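Local atomic coordinates of CCMAN5 (Cellulosimicrobium cellulans, PDB entry 2XSG), a protein that hydrolyses alpha-mannosides as a calcium-binding family 92 glycoside hydrolase, an activity applied to mannose-6-phosphate modification of yeast-produced lysosomal enzymes. Residues V82-S87 with G118-T123; V509-P514 with T538-H543; L381-E386 with F424-E429; D8-V13 with E285-L290. All blocks are in the same frame, centred on the assembly; numbering follows the deposited sequence.

Interaction 1 (V82-S87 with G118-T123); sequences VPTSGS and GNVAGT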
loop_
_atom_site.group_PDB
_atom_site.type_symbol
_atom_site.label_atom_id
_atom_site.label_comp_id
_atom_site.label_asym_id
_atom_site.label_seq_id
_atom_site.Cartn_x
_atom_site.Cartn_y
_atom_site.Cartn_z
ATOM N N VAL A 82 19.553 -2.371 -18.669
ATOM C CA VAL A 82 20.887 -2.297 -18.101
ATOM C C VAL A 82 21.849 -1.587 -19.062
ATOM O O VAL A 82 22.131 -2.119 -20.148
ATOM C CB VAL A 82 21.467 -3.723 -17.812
ATOM C CG1 VAL A 82 22.864 -3.631 -17.201
ATOM C CG2 VAL A 82 20.549 -4.511 -16.892
ATOM N N PRO A 83 22.380 -0.411 -18.664
ATOM C CA PRO A 83 23.391 0.256 -19.484
ATOM C C PRO A 83 24.764 -0.404 -19.315
ATOM O O PRO A 83 25.138 -0.787 -18.201
ATOM C CB PRO A 83 23.410 1.677 -18.909
ATOM C CG PRO A 83 23.078 1.483 -17.462
ATOM C CD PRO A 83 22.072 0.363 -17.445
ATOM N N THR A 84 25.498 -0.544 -20.416
ATOM C CA THR A 84 26.809 -1.184 -20.382
ATOM C C THR A 84 27.676 -0.758 -21.563
ATOM O O THR A 84 27.153 -0.415 -22.632
ATOM C CB THR A 84 26.685 -2.717 -20.342
ATOM O OG1 THR A 84 27.979 -3.293 -20.157
ATOM C CG2 THR A 84 26.041 -3.268 -21.625
ATOM N N SER A 85 28.995 -0.765 -21.365
ATOM C CA SER A 85 29.934 -0.538 -22.466
ATOM C C SER A 85 30.507 -1.863 -22.929
ATOM O O SER A 85 31.365 -1.904 -23.815
ATOM C CB SER A 85 31.060 0.415 -22.058
ATOM O OG SER A 85 30.522 1.651 -21.645
ATOM N N GLY A 86 30.023 -2.943 -22.329
ATOM C CA GLY A 86 30.433 -4.287 -22.730
ATOM C C GLY A 86 29.728 -4.782 -23.975
ATOM O O GLY A 86 28.819 -4.120 -24.489
ATOM N N SER A 87 30.165 -5.959 -24.435
ATOM C CA SER A 87 29.636 -6.669 -25.601
ATOM C C SER A 87 29.197 -8.080 -25.205
ATOM O O SER A 87 29.742 -8.662 -24.256
ATOM C CB SER A 87 30.736 -6.810 -26.665
ATOM O OG SER A 87 31.097 -5.539 -27.181
ATOM N N GLY A 118 29.261 3.092 -12.004
ATOM C CA GLY A 118 30.600 2.767 -12.463
ATOM C C GLY A 118 30.536 2.051 -13.796
ATOM O O GLY A 118 29.701 1.150 -14.003
ATOM N N ASN A 119 31.392 2.472 -14.728
ATOM C CA ASN A 119 31.368 1.915 -16.083
ATOM C C ASN A 119 31.783 0.445 -16.036
ATOM O O ASN A 119 32.558 0.050 -15.169
ATOM C CB ASN A 119 32.280 2.734 -17.001
ATOM C CG ASN A 119 32.161 2.358 -18.477
ATOM O OD1 ASN A 119 33.143 2.466 -19.213
ATOM N ND2 ASN A 119 30.968 1.918 -18.920
ATOM N N VAL A 120 31.227 -0.361 -16.942
ATOM C CA VAL A 120 31.617 -1.757 -17.105
ATOM C C VAL A 120 31.830 -2.067 -18.592
ATOM O O VAL A 120 31.099 -1.552 -19.456
ATOM C CB VAL A 120 30.605 -2.753 -16.449
ATOM C CG1 VAL A 120 30.522 -2.523 -14.943
ATOM C CG2 VAL A 120 29.198 -2.639 -17.089
ATOM N N ALA A 121 32.835 -2.892 -18.887
ATOM C CA ALA A 121 33.196 -3.233 -20.274
ATOM C C ALA A 121 33.849 -4.607 -20.363
ATOM O O ALA A 121 34.155 -5.204 -19.346
ATOM C CB ALA A 121 34.114 -2.166 -20.868
ATOM N N GLY A 122 34.087 -5.091 -21.580
ATOM C CA GLY A 122 34.555 -6.455 -21.788
ATOM C C GLY A 122 33.530 -7.271 -22.566
ATOM O O GLY A 122 32.556 -6.715 -23.082
ATOM N N THR A 123 33.755 -8.584 -22.661
ATOM C CA THR A 123 32.917 -9.454 -23.479
ATOM C C THR A 123 32.384 -10.607 -22.634
ATOM O O THR A 123 33.154 -11.324 -21.982
ATOM C CB THR A 123 33.672 -9.952 -24.744
ATOM O OG1 THR A 123 34.119 -8.814 -25.491
ATOM C CG2 THR A 123 32.758 -10.781 -25.624
HETATM O O HOH W 1 33.748 -3.736 -24.148
#
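T84 holds OG1 anti to its own backbone N (chi1 -174°), which brings the hydroxyl round to the backbone ahead of it: G86 N donates to T84 OG1 at 3.0 Å, closing an ST turn. V120 has CG1 anti to the carbonyl carbon (chi1 -62°), which leaves V120 CG2 in the crowded position between backbone N and carbonyl carbon, 3.4 Å from T84 OG1, the two side chains crossing at about a right angle. S85 N donates to V120 O at 2.9 Å and S87 N to G122 O at 2.8 Å, both arriving nearly along the C=O axis. Between them, water 1 accepts from G122 N and donates to S85 O. S87 and T123 form a single bridge, supported by a CA-H...O contact from T123 CA to S87 O (3.4 Å). Both glycines suit their places: a side chain on G86 would press on G122 O, and at G122 the positive phi of 116° would jam one against the preceding carbonyl. Two backbone bonds and the lone bridge thus tie the chain past edge strand 80-84, shaped by the ST turn, to strand 112-121 of another sheet in the beta-rich N-terminal domain of family 92.

Interaction 2 (V509-P514 with T538-H543); sequences VGLLTP and TLWQYH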
loop_
_atom_site.group_PDB
_atom_site.type_symbol
_atom_site.label_atom_id
_atom_site.label_comp_id
_atom_site.label_asym_id
_atom_site.label_seq_id
_atom_site.Cartn_x
_atom_site.Cartn_y
_atom_site.Cartn_z
ATOM N N VAL A 509 -12.800 -10.273 32.342
ATOM C CA VAL A 509 -12.751 -9.693 31.003
ATOM C C VAL A 509 -12.825 -10.782 29.956
ATOM O O VAL A 509 -11.988 -11.690 29.941
ATOM C CB VAL A 509 -11.449 -8.878 30.791
ATOM C CG1 VAL A 509 -11.441 -8.240 29.410
ATOM C CG2 VAL A 509 -11.279 -7.828 31.922
ATOM N N GLY A 510 -13.828 -10.690 29.081
ATOM C CA GLY A 510 -13.999 -11.647 27.999
ATOM C C GLY A 510 -13.106 -11.345 26.806
ATOM O O GLY A 510 -12.899 -10.183 26.451
ATOM N N LEU A 511 -12.608 -12.400 26.166
ATOM C CA LEU A 511 -11.694 -12.258 25.027
ATOM C C LEU A 511 -11.945 -13.325 23.980
ATOM O O LEU A 511 -12.273 -14.476 24.308
ATOM C CB LEU A 511 -10.237 -12.384 25.472
ATOM C CG LEU A 511 -9.598 -11.424 26.452
ATOM C CD1 LEU A 511 -8.191 -11.939 26.743
ATOM C CD2 LEU A 511 -9.560 -10.021 25.885
ATOM N N LEU A 512 -11.763 -12.942 22.719
ATOM C CA LEU A 512 -11.766 -13.874 21.612
ATOM C C LEU A 512 -10.909 -15.084 21.969
ATOM O O LEU A 512 -9.743 -14.934 22.345
ATOM C CB LEU A 512 -11.226 -13.194 20.356
ATOM C CG LEU A 512 -11.155 -14.040 19.073
ATOM C CD1 LEU A 512 -12.566 -14.369 18.517
ATOM C CD2 LEU A 512 -10.338 -13.324 18.020
ATOM N N THR A 513 -11.512 -16.267 21.854
ATOM C CA THR A 513 -10.903 -17.550 22.222
ATOM C C THR A 513 -11.385 -18.650 21.247
ATOM O O THR A 513 -12.564 -18.674 20.891
ATOM C CB THR A 513 -11.301 -17.937 23.679
ATOM O OG1 THR A 513 -10.940 -16.883 24.562
ATOM C CG2 THR A 513 -10.606 -19.202 24.155
ATOM N N PRO A 514 -10.483 -19.557 20.800
ATOM C CA PRO A 514 -10.968 -20.625 19.933
ATOM C C PRO A 514 -11.969 -21.531 20.686
ATOM O O PRO A 514 -11.826 -21.776 21.893
ATOM C CB PRO A 514 -9.692 -21.397 19.585
ATOM C CG PRO A 514 -8.793 -21.150 20.767
ATOM C CD PRO A 514 -9.052 -19.713 21.103
ATOM N N THR A 538 -2.171 -12.277 17.312
ATOM C CA THR A 538 -2.521 -12.932 18.563
ATOM C C THR A 538 -4.013 -12.750 18.811
ATOM O O THR A 538 -4.652 -11.885 18.187
ATOM C CB THR A 538 -1.790 -12.286 19.763
ATOM O OG1 THR A 538 -2.364 -11.005 20.025
ATOM C CG2 THR A 538 -0.295 -12.137 19.510
ATOM N N LEU A 539 -4.556 -13.530 19.738
ATOM C CA LEU A 539 -5.957 -13.380 20.133
ATOM C C LEU A 539 -6.285 -11.976 20.682
ATOM O O LEU A 539 -7.300 -11.403 20.313
ATOM C CB LEU A 539 -6.392 -14.496 21.090
ATOM C CG LEU A 539 -6.472 -15.871 20.408
ATOM C CD1 LEU A 539 -6.334 -16.989 21.405
ATOM C CD2 LEU A 539 -7.739 -16.034 19.579
ATOM N N TRP A 540 -5.419 -11.413 21.527
ATOM C CA TRP A 540 -5.604 -10.028 22.001
ATOM C C TRP A 540 -5.723 -9.029 20.847
ATOM O O TRP A 540 -6.491 -8.067 20.934
ATOM C CB TRP A 540 -4.468 -9.591 22.896
ATOM C CG TRP A 540 -4.613 -9.956 24.340
ATOM C CD1 TRP A 540 -4.044 -11.008 24.974
ATOM C CD2 TRP A 540 -5.365 -9.243 25.334
ATOM N NE1 TRP A 540 -4.399 -11.009 26.303
ATOM C CE2 TRP A 540 -5.206 -9.932 26.548
ATOM C CE3 TRP A 540 -6.171 -8.098 25.306
ATOM C CZ2 TRP A 540 -5.806 -9.512 27.736
ATOM C CZ3 TRP A 540 -6.765 -7.673 26.494
ATOM C CH2 TRP A 540 -6.581 -8.391 27.691
ATOM N N GLN A 541 -4.959 -9.257 19.780
ATOM C CA GLN A 541 -4.936 -8.346 18.628
ATOM C C GLN A 541 -6.183 -8.559 17.744
ATOM O O GLN A 541 -6.861 -7.599 17.348
ATOM C CB GLN A 541 -3.627 -8.527 17.843
ATOM C CG GLN A 541 -2.384 -8.050 18.635
ATOM C CD GLN A 541 -1.066 -8.646 18.146
ATOM O OE1 GLN A 541 -1.029 -9.386 17.157
ATOM N NE2 GLN A 541 0.039 -8.314 18.841
ATOM N N TYR A 542 -6.486 -9.822 17.459
ATOM C CA TYR A 542 -7.710 -10.181 16.747
ATOM C C TYR A 542 -8.992 -9.969 17.551
ATOM O O TYR A 542 -10.071 -9.857 16.960
ATOM C CB TYR A 542 -7.644 -11.630 16.277
ATOM C CG TYR A 542 -6.988 -11.831 14.945
ATOM C CD1 TYR A 542 -5.601 -11.971 14.827
ATOM C CD2 TYR A 542 -7.755 -11.913 13.797
ATOM C CE1 TYR A 542 -5.003 -12.176 13.577
ATOM C CE2 TYR A 542 -7.172 -12.113 12.553
ATOM C CZ TYR A 542 -5.805 -12.252 12.452
ATOM O OH TYR A 542 -5.285 -12.451 11.197
ATOM N N HIS A 543 -8.899 -9.913 18.880
ATOM C CA HIS A 543 -10.081 -9.653 19.718
ATOM C C HIS A 543 -10.963 -8.481 19.227
ATOM O O HIS A 543 -12.210 -8.572 19.240
ATOM C CB HIS A 543 -9.709 -9.443 21.193
ATOM C CG HIS A 543 -10.902 -9.202 22.072
ATOM N ND1 HIS A 543 -11.186 -7.972 22.621
ATOM C CD2 HIS A 543 -11.923 -10.018 22.432
ATOM C CE1 HIS A 543 -12.313 -8.043 23.309
ATOM N NE2 HIS A 543 -12.784 -9.274 23.204
#
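The short helix that starts at L539, opened by a capping box, lies against strand 508-512 in the buried interior of the catalytic domain. Within the box T538 OG1 accepts from Q541 N at 3.1 Å while Q541 OE1 takes the N-H of T538, so threonine and glutamine each serve the other's backbone. L511 makes the most distinctive contact. Its CG stands anti to the carbonyl carbon (chi1 -62°), and the branched end enters between two aromatic rings. L511 CD2 lies 3.8 Å from the centroid of the W540 six-membered ring and over its face; the same methyl of L511 sits 4.0 Å from the centroid of the H543 ring, only 4° off that ring's normal. L511 CD1 reaches toward the rim of the indole, 3.5 Å from W540 CZ2. Leucine suits this place because its branched end sets one methyl, CD2, against a face of both rings while the other, CD1, packs toward the indole rim. The next residue, L512, has CG anti to its backbone N (chi1 180°) and runs alongside Y542, with L512 CD2 3.6 Å from Y542 CB. L539 crosses L512 at about a right angle and reaches on to P514, where L539 CD1 is 3.9 Å from P514 CD. P455 of helix 455-474 touches L512, P514 and L539. The Y542 hydroxyl is held by Y535 O, and the Y542 side chain lies about 10 Å from the bound calcium ion. Strand and capped helix thus pack through leucines and aromatic rings in the helical catalytic domain of family 92.

Interaction 3 (L381-E386 with F424-E429); sequences LFADAE and FDRLDE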
loop_
_atom_site.group_PDB
_atom_site.type_symbol
_atom_site.label_atom_id
_atom_site.label_comp_id
_atom_site.label_asym_id
_atom_site.label_seq_id
_atom_site.Cartn_x
_atom_site.Cartn_y
_atom_site.Cartn_z
ATOM N N LEU A 381 -14.408 -4.969 -11.304
ATOM C CA LEU A 381 -13.555 -6.150 -11.195
ATOM C C LEU A 381 -14.351 -7.386 -10.786
ATOM O O LEU A 381 -14.181 -8.458 -11.377
ATOM C CB LEU A 381 -12.380 -5.906 -10.239
ATOM C CG LEU A 381 -11.423 -7.096 -10.101
ATOM C CD1 LEU A 381 -10.712 -7.346 -11.424
ATOM C CD2 LEU A 381 -10.418 -6.898 -8.983
ATOM N N PHE A 382 -15.210 -7.230 -9.779
ATOM C CA PHE A 382 -16.099 -8.321 -9.340
ATOM C C PHE A 382 -17.247 -8.567 -10.325
ATOM O O PHE A 382 -17.668 -9.700 -10.519
ATOM C CB PHE A 382 -16.609 -8.087 -7.906
ATOM C CG PHE A 382 -15.633 -8.560 -6.849
ATOM C CD1 PHE A 382 -15.628 -9.882 -6.433
ATOM C CD2 PHE A 382 -14.669 -7.694 -6.327
ATOM C CE1 PHE A 382 -14.696 -10.343 -5.481
ATOM C CE2 PHE A 382 -13.750 -8.141 -5.381
ATOM C CZ PHE A 382 -13.761 -9.475 -4.967
ATOM N N ALA A 383 -17.731 -7.503 -10.957
ATOM C CA ALA A 383 -18.773 -7.617 -11.963
ATOM C C ALA A 383 -18.259 -8.440 -13.152
ATOM O O ALA A 383 -19.010 -9.261 -13.726
ATOM C CB ALA A 383 -19.226 -6.250 -12.400
ATOM N N ASP A 384 -16.984 -8.235 -13.488
ATOM C CA ASP A 384 -16.299 -8.987 -14.540
ATOM C C ASP A 384 -16.132 -10.473 -14.207
ATOM O O ASP A 384 -16.399 -11.331 -15.068
ATOM C CB ASP A 384 -14.944 -8.351 -14.888
ATOM C CG ASP A 384 -15.086 -7.046 -15.663
ATOM O OD1 ASP A 384 -16.217 -6.738 -16.132
ATOM O OD2 ASP A 384 -14.073 -6.315 -15.791
ATOM N N ALA A 385 -15.708 -10.785 -12.983
ATOM C CA ALA A 385 -15.669 -12.182 -12.531
ATOM C C ALA A 385 -17.035 -12.848 -12.716
ATOM O O ALA A 385 -17.132 -13.954 -13.259
ATOM C CB ALA A 385 -15.211 -12.283 -11.071
ATOM N N GLU A 386 -18.087 -12.164 -12.285
ATOM C CA GLU A 386 -19.443 -12.680 -12.433
ATOM C C GLU A 386 -19.832 -12.900 -13.909
ATOM O O GLU A 386 -20.414 -13.936 -14.258
ATOM C CB GLU A 386 -20.434 -11.757 -11.708
ATOM C CG GLU A 386 -21.892 -12.042 -11.969
ATOM C CD GLU A 386 -22.389 -13.311 -11.297
ATOM O OE1 GLU A 386 -21.627 -14.001 -10.589
ATOM O OE2 GLU A 386 -23.575 -13.593 -11.454
ATOM N N PHE A 424 -23.041 3.594 -8.520
ATOM C CA PHE A 424 -21.954 2.667 -8.837
ATOM C C PHE A 424 -22.464 1.662 -9.859
ATOM O O PHE A 424 -23.155 0.692 -9.518
ATOM C CB PHE A 424 -21.402 1.960 -7.594
ATOM C CG PHE A 424 -20.448 2.811 -6.764
ATOM C CD1 PHE A 424 -19.232 3.250 -7.293
ATOM C CD2 PHE A 424 -20.763 3.149 -5.454
ATOM C CE1 PHE A 424 -18.353 4.032 -6.526
ATOM C CE2 PHE A 424 -19.891 3.913 -4.673
ATOM C CZ PHE A 424 -18.685 4.357 -5.205
ATOM N N ASP A 425 -22.116 1.917 -11.117
ATOM C CA ASP A 425 -22.540 1.081 -12.215
ATOM C C ASP A 425 -22.080 -0.361 -12.001
ATOM O O ASP A 425 -20.940 -0.598 -11.589
ATOM C CB ASP A 425 -22.019 1.656 -13.541
ATOM C CG ASP A 425 -22.496 0.863 -14.754
ATOM O OD1 ASP A 425 -23.724 0.577 -14.846
ATOM O OD2 ASP A 425 -21.634 0.522 -15.612
ATOM N N ARG A 426 -22.998 -1.306 -12.258
ATOM C CA ARG A 426 -22.749 -2.757 -12.204
ATOM C C ARG A 426 -22.584 -3.337 -10.798
ATOM O O ARG A 426 -22.035 -4.427 -10.630
ATOM C CB ARG A 426 -21.561 -3.164 -13.089
ATOM C CG ARG A 426 -21.798 -2.913 -14.573
ATOM C CD ARG A 426 -21.179 -4.035 -15.379
ATOM N NE ARG A 426 -19.751 -3.863 -15.515
ATOM C CZ ARG A 426 -18.876 -4.839 -15.752
ATOM N NH1 ARG A 426 -19.247 -6.125 -15.860
ATOM N NH2 ARG A 426 -17.600 -4.507 -15.853
ATOM N N LEU A 427 -23.069 -2.624 -9.789
ATOM C CA LEU A 427 -23.031 -3.141 -8.413
ATOM C C LEU A 427 -23.886 -4.404 -8.291
ATOM O O LEU A 427 -23.486 -5.359 -7.630
ATOM C CB LEU A 427 -23.459 -2.077 -7.403
ATOM C CG LEU A 427 -23.476 -2.421 -5.909
ATOM C CD1 LEU A 427 -22.070 -2.714 -5.388
ATOM C CD2 LEU A 427 -24.144 -1.282 -5.110
ATOM N N ASP A 428 -25.041 -4.430 -8.958
ATOM C CA ASP A 428 -25.885 -5.634 -8.946
ATOM C C ASP A 428 -25.129 -6.881 -9.444
ATOM O O ASP A 428 -25.322 -7.959 -8.908
ATOM C CB ASP A 428 -27.218 -5.428 -9.705
ATOM C CG ASP A 428 -27.029 -5.041 -11.179
ATOM O OD1 ASP A 428 -25.887 -4.811 -11.640
ATOM O OD2 ASP A 428 -28.049 -4.942 -11.888
ATOM N N GLU A 429 -24.266 -6.707 -10.447
ATOM C CA GLU A 429 -23.417 -7.800 -10.962
ATOM C C GLU A 429 -22.270 -8.162 -10.020
ATOM O O GLU A 429 -21.924 -9.341 -9.884
ATOM C CB GLU A 429 -22.777 -7.428 -12.296
ATOM C CG GLU A 429 -23.650 -7.488 -13.498
ATOM C CD GLU A 429 -22.869 -7.131 -14.736
ATOM O OE1 GLU A 429 -21.991 -7.936 -15.150
ATOM O OE2 GLU A 429 -23.123 -6.030 -15.278
#
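A type II beta turn from F424 to L427 carries R426 at a positive phi of 72°, right before helix 427-438, and brings that helix start against helix 368-387 with A383 CA and E429 CA 4.8 Å apart. Bends at chi2 and chi3 carry the R426 chain across to D384, whose side chain it meets at about a right angle. R426 NH2 donates to D384 OD1 at 2.6 Å in a fairly straight bond (159°), and R426 NH1 adds a weak one to the same oxygen. That oxygen lies in the guanidinium plane but is itself met from above the carboxylate plane, the two planes being 41° apart. A weak salt bridge, R426 NH1 to E429 OE1 at 3.4 Å, extends the network; with D384 OD1 and E429 OE1 6.0 Å apart, the arginine probably eases repulsion between the two acids. A small residue suits position 383, since A383 CB lies over one guanidinium face, 3.5 Å from R426 NH1, and also packs 3.7 Å from E429 CB. Outside the segments, Y380 makes a cation-pi contact with R426, Y332 OH bonds D384 OD2, and R436 pairs with E386 OE1. E386 turns its CB to 3.4 Å from E429 O. A leucine in place of R426 takes away the positive charge shared by D384 and E429, and would probably loosen the hold of the turn on helix 368-387. Such a salt-bridge network pins a helix start to a neighbouring helix of the helical catalytic domain.

Interaction 4 (D8-V13 with E285-L290); sequences DYASLV and EWNATL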
loop_
_atom_site.group_PDB
_atom_site.type_symbol
_atom_site.label_atom_id
_atom_site.label_comp_id
_atom_site.label_asym_id
_atom_site.label_seq_id
_atom_site.Cartn_x
_atom_site.Cartn_y
_atom_site.Cartn_z
ATOM N N ASP A 8 6.436 23.849 -3.349
ATOM C CA ASP A 8 7.158 22.653 -3.824
ATOM C C ASP A 8 7.217 21.555 -2.759
ATOM O O ASP A 8 8.249 21.329 -2.118
ATOM C CB ASP A 8 8.551 22.990 -4.366
ATOM C CG ASP A 8 9.209 21.799 -5.081
ATOM O OD1 ASP A 8 8.641 21.248 -6.039
ATOM O OD2 ASP A 8 10.315 21.412 -4.691
ATOM N N TYR A 9 6.089 20.876 -2.597
ATOM C CA TYR A 9 5.949 19.782 -1.643
ATOM C C TYR A 9 6.806 18.585 -2.031
ATOM O O TYR A 9 7.310 17.870 -1.155
ATOM C CB TYR A 9 4.489 19.368 -1.524
ATOM C CG TYR A 9 3.585 20.452 -0.976
ATOM C CD1 TYR A 9 3.598 20.766 0.380
ATOM C CD2 TYR A 9 2.726 21.171 -1.819
ATOM C CE1 TYR A 9 2.776 21.753 0.900
ATOM C CE2 TYR A 9 1.898 22.174 -1.304
ATOM C CZ TYR A 9 1.938 22.450 0.060
ATOM O OH TYR A 9 1.143 23.423 0.602
ATOM N N ALA A 10 6.999 18.393 -3.331
ATOM C CA ALA A 10 7.845 17.304 -3.832
ATOM C C ALA A 10 9.237 17.277 -3.180
ATOM O O ALA A 10 9.770 16.206 -2.911
ATOM C CB ALA A 10 7.947 17.348 -5.348
ATOM N N SER A 11 9.800 18.447 -2.893
ATOM C CA SER A 11 11.124 18.542 -2.254
ATOM C C SER A 11 11.146 18.000 -0.822
ATOM O O SER A 11 12.219 17.650 -0.299
ATOM C CB SER A 11 11.618 19.997 -2.257
ATOM O OG SER A 11 10.742 20.812 -1.484
ATOM N N LEU A 12 9.973 17.908 -0.200
ATOM C CA LEU A 12 9.870 17.383 1.171
ATOM C C LEU A 12 9.781 15.857 1.272
ATOM O O LEU A 12 10.093 15.279 2.322
ATOM C CB LEU A 12 8.704 18.030 1.922
ATOM C CG LEU A 12 8.736 19.541 2.100
ATOM C CD1 LEU A 12 7.490 19.971 2.885
ATOM C CD2 LEU A 12 10.038 20.038 2.816
ATOM N N VAL A 13 9.341 15.216 0.188
ATOM C CA VAL A 13 9.303 13.756 0.072
ATOM C C VAL A 13 10.725 13.156 0.054
ATOM O O VAL A 13 11.603 13.605 -0.701
ATOM C CB VAL A 13 8.509 13.339 -1.204
ATOM C CG1 VAL A 13 8.528 11.841 -1.445
ATOM C CG2 VAL A 13 7.066 13.825 -1.117
ATOM N N GLU A 285 2.657 17.483 -11.375
ATOM C CA GLU A 285 1.559 16.595 -11.019
ATOM C C GLU A 285 1.659 16.139 -9.539
ATOM O O GLU A 285 0.641 16.107 -8.828
ATOM C CB GLU A 285 1.484 15.412 -11.998
ATOM C CG GLU A 285 0.324 14.463 -11.741
ATOM C CD GLU A 285 0.292 13.282 -12.710
ATOM O OE1 GLU A 285 1.078 13.288 -13.699
ATOM O OE2 GLU A 285 -0.526 12.351 -12.468
ATOM N N TRP A 286 2.870 15.823 -9.068
ATOM C CA TRP A 286 3.035 15.432 -7.658
ATOM C C TRP A 286 2.727 16.586 -6.721
ATOM O O TRP A 286 2.080 16.400 -5.688
ATOM C CB TRP A 286 4.425 14.862 -7.369
ATOM C CG TRP A 286 4.480 13.372 -7.557
ATOM C CD1 TRP A 286 5.185 12.687 -8.510
ATOM C CD2 TRP A 286 3.791 12.378 -6.778
ATOM N NE1 TRP A 286 4.994 11.328 -8.362
ATOM C CE2 TRP A 286 4.131 11.111 -7.317
ATOM C CE3 TRP A 286 2.898 12.435 -5.694
ATOM C CZ2 TRP A 286 3.622 9.916 -6.801
ATOM C CZ3 TRP A 286 2.389 11.236 -5.174
ATOM C CH2 TRP A 286 2.757 9.997 -5.727
ATOM N N ASN A 287 3.199 17.783 -7.090
ATOM C CA ASN A 287 2.948 18.983 -6.291
ATOM C C ASN A 287 1.455 19.318 -6.155
ATOM O O ASN A 287 1.019 19.795 -5.102
ATOM C CB ASN A 287 3.736 20.183 -6.829
ATOM C CG ASN A 287 5.150 20.244 -6.285
ATOM O OD1 ASN A 287 5.423 19.801 -5.173
ATOM N ND2 ASN A 287 6.061 20.798 -7.073
ATOM N N ALA A 288 0.687 19.069 -7.216
ATOM C CA ALA A 288 -0.762 19.235 -7.177
ATOM C C ALA A 288 -1.406 18.194 -6.260
ATOM O O ALA A 288 -2.293 18.525 -5.466
ATOM C CB ALA A 288 -1.371 19.151 -8.593
ATOM N N THR A 289 -0.958 16.948 -6.369
ATOM C CA THR A 289 -1.452 15.855 -5.527
ATOM C C THR A 289 -1.109 16.078 -4.041
ATOM O O THR A 289 -1.985 16.027 -3.170
ATOM C CB THR A 289 -0.870 14.496 -6.007
ATOM O OG1 THR A 289 -1.299 14.246 -7.355
ATOM C CG2 THR A 289 -1.304 13.345 -5.085
ATOM N N LEU A 290 0.168 16.326 -3.764
ATOM C CA LEU A 290 0.598 16.624 -2.402
ATOM C C LEU A 290 -0.027 17.914 -1.853
ATOM O O LEU A 290 -0.343 18.003 -0.665
ATOM C CB LEU A 290 2.128 16.680 -2.313
ATOM C CG LEU A 290 2.921 15.449 -2.792
ATOM C CD1 LEU A 290 4.372 15.826 -2.995
ATOM C CD2 LEU A 290 2.819 14.273 -1.846
#
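The amide of N287 reaches out from helix 275-290 to the turn of residues 9-12 and uses both of its ends. N287 ND2 donates to D8 OD1 at 2.8 Å, almost straight (170°) and along the anti lone pair of the carboxylate, with the amide and carboxylate planes 77° apart. On its other side N287 OD1 accepts from A10 N at 2.8 Å, the donor lying in the carbonyl plane; asparagine suits the place because one flat group offers donor and acceptor together. The small A10 lets its CB come within 3.5 Å of N287 OD1. One helical turn on, L290 faces the same segment: its CB rests 3.7 Å from Y9 CB, while its CD1 meets V13 CG2 at 3.8 Å, the two side chains crossing obliquely. D8 has a second partner in R283, which forms a salt bridge with OD2, and helix 306-318 is touched by L12 and V13. A leucine in place of N287 removes both amide bonds and would probably loosen the hold of the helix on the turn, although the D8-R283 salt bridge would remain. N287 and L290 together fasten an irregular helical turn near the N terminus to helix 275-290 of the family 92 catalytic region.

How the interactions relate
Starting at the N terminus, interaction 4 opens first and closes only at helix 275-290, making by far the longest loop. Interaction 1 is nested inside it, joining strands 80-84 and 112-121 of the N-terminal domain. Once that large loop is shut, the chain enters two shorter ones in series: interaction 3 joins helix 368-387 to the start of helix 427-438, and interaction 2 joins strand 508-512 to helix 539-542, both within the catalytic domain. No two of the loops cross. Interactions 1 and 2 lie on opposite sides of the chain's centre, their own centres 58 Å apart, and none of the four contacts touches another.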